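Local coordinates for protein dephospho-CoA kinase (Aquifex aeolicus, PDB 2IF2) that probably catalyses the last step of coenzyme A biosynthesis, the ATP-dependent phosphorylation of the 3'-hydroxyl group of dephospho-CoA, at residues A[111-119]-A[158-167]. Sequence-based numbering, arbitrary orientation.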
ATOM      1  N   GLU A 111      -4.583  -0.223  -3.029  1.00 74.41           N
ATOM      2  CA  GLU A 111      -4.214  -0.042  -1.634  1.00 75.79           C
ATOM      3  C   GLU A 111      -2.704  -0.068  -1.461  1.00 76.33           C
ATOM      4  O   GLU A 111      -2.046  -1.037  -1.839  1.00 76.23           O
ATOM      5  CB  GLU A 111      -4.833  -1.130  -0.768  1.00 76.83           C
ATOM      6  CG  GLU A 111      -4.409  -2.514  -1.175  1.00 78.34           C
ATOM      7  CD  GLU A 111      -4.529  -3.510  -0.048  1.00 80.22           C
ATOM      8  OE1 GLU A 111      -4.480  -4.728  -0.344  1.00 81.80           O
ATOM      9  OE2 GLU A 111      -4.659  -3.082   1.127  1.00 78.71           O
ATOM     10  N   ALA A 112      -2.170   1.003  -0.876  1.00 77.06           N
ATOM     11  CA  ALA A 112      -0.738   1.148  -0.646  1.00 77.68           C
ATOM     12  C   ALA A 112      -0.457   1.646   0.763  1.00 78.30           C
ATOM     13  O   ALA A 112       0.682   1.607   1.224  1.00 78.90           O
ATOM     14  CB  ALA A 112      -0.147   2.112  -1.660  1.00 77.30           C
ATOM     15  N   SER A 113      -1.496   2.123   1.439  1.00 78.66           N
ATOM     16  CA  SER A 113      -1.364   2.620   2.806  1.00 80.16           C
ATOM     17  C   SER A 113      -0.415   3.809   2.903  1.00 81.93           C
ATOM     18  O   SER A 113      -0.195   4.344   3.992  1.00 81.87           O
ATOM     19  CB  SER A 113      -0.854   1.523   3.732  1.00 79.12           C
ATOM     20  OG  SER A 113       0.538   1.361   3.595  1.00 76.32           O
ATOM     21  N   LEU A 114       0.154   4.210   1.768  1.00 83.95           N
ATOM     22  CA  LEU A 114       1.075   5.344   1.706  1.00 85.34           C
ATOM     23  C   LEU A 114       0.766   6.227   0.492  1.00 86.78           C
ATOM     24  O   LEU A 114       1.659   6.547  -0.284  1.00 87.42           O
ATOM     25  CB  LEU A 114       2.526   4.845   1.638  1.00 85.09           C
ATOM     26  CG  LEU A 114       3.105   4.209   2.915  1.00 85.78           C
ATOM     27  CD1 LEU A 114       4.402   3.450   2.622  1.00 85.02           C
ATOM     28  CD2 LEU A 114       3.345   5.298   3.945  1.00 84.09           C
ATOM     29  N   LEU A 115      -0.504   6.611   0.335  1.00 87.97           N
ATOM     30  CA  LEU A 115      -0.936   7.469  -0.770  1.00 88.43           C
ATOM     31  C   LEU A 115      -1.086   8.895  -0.256  1.00 89.59           C
ATOM     32  O   LEU A 115      -1.290   9.834  -1.027  1.00 89.87           O
ATOM     33  CB  LEU A 115      -2.283   7.003  -1.345  1.00 88.32           C
ATOM     34  CG  LEU A 115      -2.405   5.658  -2.063  1.00 86.58           C
ATOM     35  CD1 LEU A 115      -1.416   5.578  -3.213  1.00 86.62           C
ATOM     36  CD2 LEU A 115      -2.155   4.552  -1.070  1.00 87.04           C
ATOM     37  N   VAL A 116      -0.998   9.045   1.060  1.00 90.32           N
ATOM     38  CA  VAL A 116      -1.119  10.356   1.675  1.00 91.31           C
ATOM     39  C   VAL A 116       0.262  10.985   1.829  1.00 92.82           C
ATOM     40  O   VAL A 116       0.638  11.863   1.056  1.00 93.41           O
ATOM     41  CB  VAL A 116      -1.769  10.274   3.062  1.00 90.58           C
ATOM     42  CG1 VAL A 116      -2.150  11.667   3.530  1.00 90.04           C
ATOM     43  CG2 VAL A 116      -2.972   9.359   3.021  1.00 89.95           C
ATOM     44  N   GLU A 117       1.025  10.526   2.820  1.00 94.08           N
ATOM     45  CA  GLU A 117       2.352  11.075   3.060  1.00 94.99           C
ATOM     46  C   GLU A 117       3.228  11.076   1.817  1.00 95.23           C
ATOM     47  O   GLU A 117       3.985  12.014   1.596  1.00 95.47           O
ATOM     48  CB  GLU A 117       3.053  10.332   4.201  1.00 95.51           C
ATOM     49  CG  GLU A 117       3.079   8.820   4.080  1.00 97.61           C
ATOM     50  CD  GLU A 117       1.842   8.156   4.650  1.00 98.20           C
ATOM     51  OE1 GLU A 117       0.777   8.218   4.001  1.00 99.87           O
ATOM     52  OE2 GLU A 117       1.935   7.577   5.755  1.00 97.52           O
ATOM     53  N   LYS A 118       3.125  10.030   1.004  1.00 95.79           N
ATOM     54  CA  LYS A 118       3.910   9.942  -0.226  1.00 96.56           C
ATOM     55  C   LYS A 118       3.326  10.885  -1.268  1.00 96.77           C
ATOM     56  O   LYS A 118       3.844  11.003  -2.378  1.00 95.32           O
ATOM     57  CB  LYS A 118       3.884   8.513  -0.769  1.00 97.06           C
ATOM     58  CG  LYS A 118       5.193   7.759  -0.632  1.00 97.79           C
ATOM     59  CD  LYS A 118       6.269   8.364  -1.516  1.00 99.20           C
ATOM     60  CE  LYS A 118       5.884   8.313  -2.989  1.00 99.55           C
ATOM     61  NZ  LYS A 118       6.938   8.917  -3.857  1.00 99.45           N
ATOM     62  N   GLY A 119       2.240  11.553  -0.893  1.00 98.06           N
ATOM     63  CA  GLY A 119       1.581  12.480  -1.792  1.00100.50           C
ATOM     64  C   GLY A 119       1.286  11.858  -3.142  1.00102.17           C
ATOM     65  O   GLY A 119       1.891  12.237  -4.149  1.00102.44           O
ATOM     66  N   GLN A 158       4.253   6.141   9.494  1.00106.31           N
ATOM     67  CA  GLN A 158       2.933   6.574   9.071  1.00108.26           C
ATOM     68  C   GLN A 158       2.440   7.715   9.940  1.00109.83           C
ATOM     69  O   GLN A 158       2.554   7.663  11.161  1.00109.65           O
ATOM     70  CB  GLN A 158       1.947   5.418   9.157  1.00107.78           C
ATOM     71  CG  GLN A 158       2.236   4.295   8.199  1.00106.38           C
ATOM     72  CD  GLN A 158       1.155   3.255   8.233  1.00105.29           C
ATOM     73  OE1 GLN A 158       0.910   2.637   9.265  1.00104.50           O
ATOM     74  NE2 GLN A 158       0.490   3.062   7.107  1.00106.17           N
HETATM   75  N   MSE A 159       1.881   8.738   9.303  1.00112.11           N
HETATM   76  CA  MSE A 159       1.373   9.895  10.024  1.00114.54           C
HETATM   77  C   MSE A 159       0.208   9.514  10.926  1.00115.47           C
HETATM   78  O   MSE A 159      -0.423   8.476  10.737  1.00115.49           O
HETATM   79  CB  MSE A 159       0.906  10.975   9.049  1.00116.51           C
HETATM   80  CG  MSE A 159      -0.385  10.642   8.327  1.00118.73           C
HETATM   81 SE   MSE A 159      -1.251  12.236   7.642  1.00124.40          SE
HETATM   82  CE  MSE A 159      -0.095  12.558   6.129  1.00121.30           C
ATOM     83  N   PRO A 160      -0.093  10.359  11.926  1.00116.40           N
ATOM     84  CA  PRO A 160      -1.192  10.107  12.861  1.00116.66           C
ATOM     85  C   PRO A 160      -2.475   9.779  12.119  1.00116.37           C
ATOM     86  O   PRO A 160      -3.032  10.627  11.418  1.00116.36           O
ATOM     87  CB  PRO A 160      -1.296  11.419  13.627  1.00117.20           C
ATOM     88  CG  PRO A 160       0.130  11.855  13.698  1.00117.75           C
ATOM     89  CD  PRO A 160       0.619  11.598  12.285  1.00117.09           C
ATOM     90  N   ILE A 161      -2.933   8.539  12.277  1.00115.72           N
ATOM     91  CA  ILE A 161      -4.150   8.072  11.619  1.00115.02           C
ATOM     92  C   ILE A 161      -5.319   9.021  11.889  1.00114.32           C
ATOM     93  O   ILE A 161      -6.187   9.222  11.033  1.00114.18           O
ATOM     94  CB  ILE A 161      -4.537   6.647  12.103  1.00114.78           C
ATOM     95  CG1 ILE A 161      -5.710   6.116  11.278  1.00114.71           C
ATOM     96  CG2 ILE A 161      -4.892   6.666  13.584  1.00114.82           C
ATOM     97  CD1 ILE A 161      -5.392   5.930   9.804  1.00114.15           C
ATOM     98  N   GLU A 162      -5.324   9.613  13.080  1.00112.76           N
ATOM     99  CA  GLU A 162      -6.377  10.533  13.473  1.00110.99           C
ATOM    100  C   GLU A 162      -6.327  11.813  12.637  1.00110.15           C
ATOM    101  O   GLU A 162      -7.250  12.629  12.676  1.00109.48           O
ATOM    102  CB  GLU A 162      -6.244  10.852  14.961  1.00110.54           C
ATOM    103  CG  GLU A 162      -5.906   9.633  15.815  1.00109.12           C
ATOM    104  CD  GLU A 162      -6.762   9.529  17.062  1.00108.48           C
ATOM    105  OE1 GLU A 162      -6.463   8.670  17.920  1.00107.68           O
ATOM    106  OE2 GLU A 162      -7.736  10.302  17.181  1.00107.66           O
ATOM    107  N   GLU A 163      -5.246  11.981  11.882  1.00109.53           N
ATOM    108  CA  GLU A 163      -5.087  13.148  11.017  1.00109.08           C
ATOM    109  C   GLU A 163      -5.322  12.694   9.572  1.00107.41           C
ATOM    110  O   GLU A 163      -5.935  13.415   8.781  1.00107.48           O
ATOM    111  CB  GLU A 163      -3.673  13.740  11.165  1.00110.59           C
ATOM    112  CG  GLU A 163      -3.605  15.273  11.404  1.00112.24           C
ATOM    113  CD  GLU A 163      -3.832  16.121  10.147  1.00112.74           C
ATOM    114  OE1 GLU A 163      -3.069  15.972   9.167  1.00112.54           O
ATOM    115  OE2 GLU A 163      -4.766  16.953  10.147  1.00112.61           O
ATOM    116  N   LYS A 164      -4.845  11.494   9.241  1.00104.40           N
ATOM    117  CA  LYS A 164      -5.006  10.946   7.898  1.00101.51           C
ATOM    118  C   LYS A 164      -6.471  10.877   7.507  1.00100.18           C
ATOM    119  O   LYS A 164      -6.824  11.121   6.355  1.00 99.26           O
ATOM    120  CB  LYS A 164      -4.389   9.547   7.805  1.00101.25           C
ATOM    121  CG  LYS A 164      -4.649   8.846   6.471  1.00100.34           C
ATOM    122  CD  LYS A 164      -3.879   7.535   6.325  1.00 98.78           C
ATOM    123  CE  LYS A 164      -2.399   7.769   6.078  1.00 97.43           C
ATOM    124  NZ  LYS A 164      -1.671   6.493   5.835  1.00 96.16           N
ATOM    125  N   VAL A 165      -7.321  10.539   8.470  1.00 99.35           N
ATOM    126  CA  VAL A 165      -8.758  10.440   8.231  1.00 99.22           C
ATOM    127  C   VAL A 165      -9.291  11.687   7.536  1.00 99.02           C
ATOM    128  O   VAL A 165     -10.242  11.619   6.755  1.00 98.72           O
ATOM    129  CB  VAL A 165      -9.533  10.258   9.547  1.00 99.08           C
ATOM    130  CG1 VAL A 165      -9.273  11.435  10.469  1.00 99.63           C
ATOM    131  CG2 VAL A 165     -11.016  10.132   9.260  1.00 99.32           C
ATOM    132  N   LYS A 166      -8.667  12.823   7.835  1.00 99.13           N
ATOM    133  CA  LYS A 166      -9.046  14.106   7.260  1.00 99.13           C
ATOM    134  C   LYS A 166      -8.500  14.273   5.838  1.00 98.17           C
ATOM    135  O   LYS A 166      -8.364  15.395   5.353  1.00 98.34           O
ATOM    136  CB  LYS A 166      -8.524  15.249   8.149  1.00100.32           C
ATOM    137  CG  LYS A 166      -9.224  15.396   9.513  1.00101.16           C
ATOM    138  CD  LYS A 166      -8.472  16.337  10.494  1.00100.60           C
ATOM    139  CE  LYS A 166      -8.258  17.764   9.956  1.00 98.81           C
ATOM    140  NZ  LYS A 166      -9.506  18.550   9.731  1.00 97.41           N
ATOM    141  N   TYR A 167      -8.192  13.159   5.173  1.00 96.91           N
ATOM    142  CA  TYR A 167      -7.653  13.208   3.815  1.00 95.16           C
ATOM    143  C   TYR A 167      -8.524  12.506   2.785  1.00 93.91           C
ATOM    144  O   TYR A 167      -8.374  12.719   1.580  1.00 92.62           O
ATOM    145  CB  TYR A 167      -6.254  12.589   3.774  1.00 95.51           C
ATOM    146  CG  TYR A 167      -5.124  13.591   3.867  1.00 96.70           C
ATOM    147  CD1 TYR A 167      -4.656  14.045   5.102  1.00 96.88           C
ATOM    148  CD2 TYR A 167      -4.524  14.086   2.711  1.00 97.58           C
ATOM    149  CE1 TYR A 167      -3.608  14.969   5.176  1.00 97.76           C
ATOM    150  CE2 TYR A 167      -3.486  15.004   2.772  1.00 98.36           C
ATOM    151  CZ  TYR A 167      -3.031  15.442   4.000  1.00 98.59           C
ATOM    152  OH  TYR A 167      -1.998  16.353   4.030  1.00 98.93           O
TER
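Val116 sets its CG1 methyl over one face of the Tyr167 ring, a CH-pi contact in a P-loop kinase fold. CG1 sits 3.5 Å from the ring centroid, 11° off the ring normal. Residues 111-119 follow strand 108-111 of the parallel sheet and lead toward strand 126-130. Residues 158-167 carry the short helix 161-164, for which Pro160 is the N-cap. Val116 divides its two branches between partners. CG1 also meets the CE methyl of selenomethionine Met159, and the two side chains cross at about a right angle. CG2 lies against the aliphatic chain of Lys164, with CE of that lysine 3.5 Å away. Tyr121 adds an edge-to-face contact to the Tyr167 ring.

Lys164 runs on past Val116 and bends at chi3 (-74°), which brings its amine to a polar cluster. NZ gives a weak hydrogen bond to Ser113 O at 3.2 Å. It also forms a salt bridge with Glu117 OE1, at 3.5 Å. Its strongest polar partner is Gly8 O, at the end of strand 3-8. The lysine thus ties the loop after strand 108-111 to Gly8, which probably opens the P-loop (Walker A) motif. Replacing Lys164 by alanine is likely to leave the Glu117 carboxylate without this charge partner and to strip the aliphatic cover from CG2 of Val116.

Ser113 lies beside Lys14, a predicted ATP-binding residue, so this contact borders the probable nucleotide site. Gln158 reaches the same region with its chain extended beyond CG. Its OE1 accepts from the amide of Ile10. Its NE2 donates a second weak hydrogen bond to Ser113 O, 3.4 Å long, with an N-H...O angle of 143°.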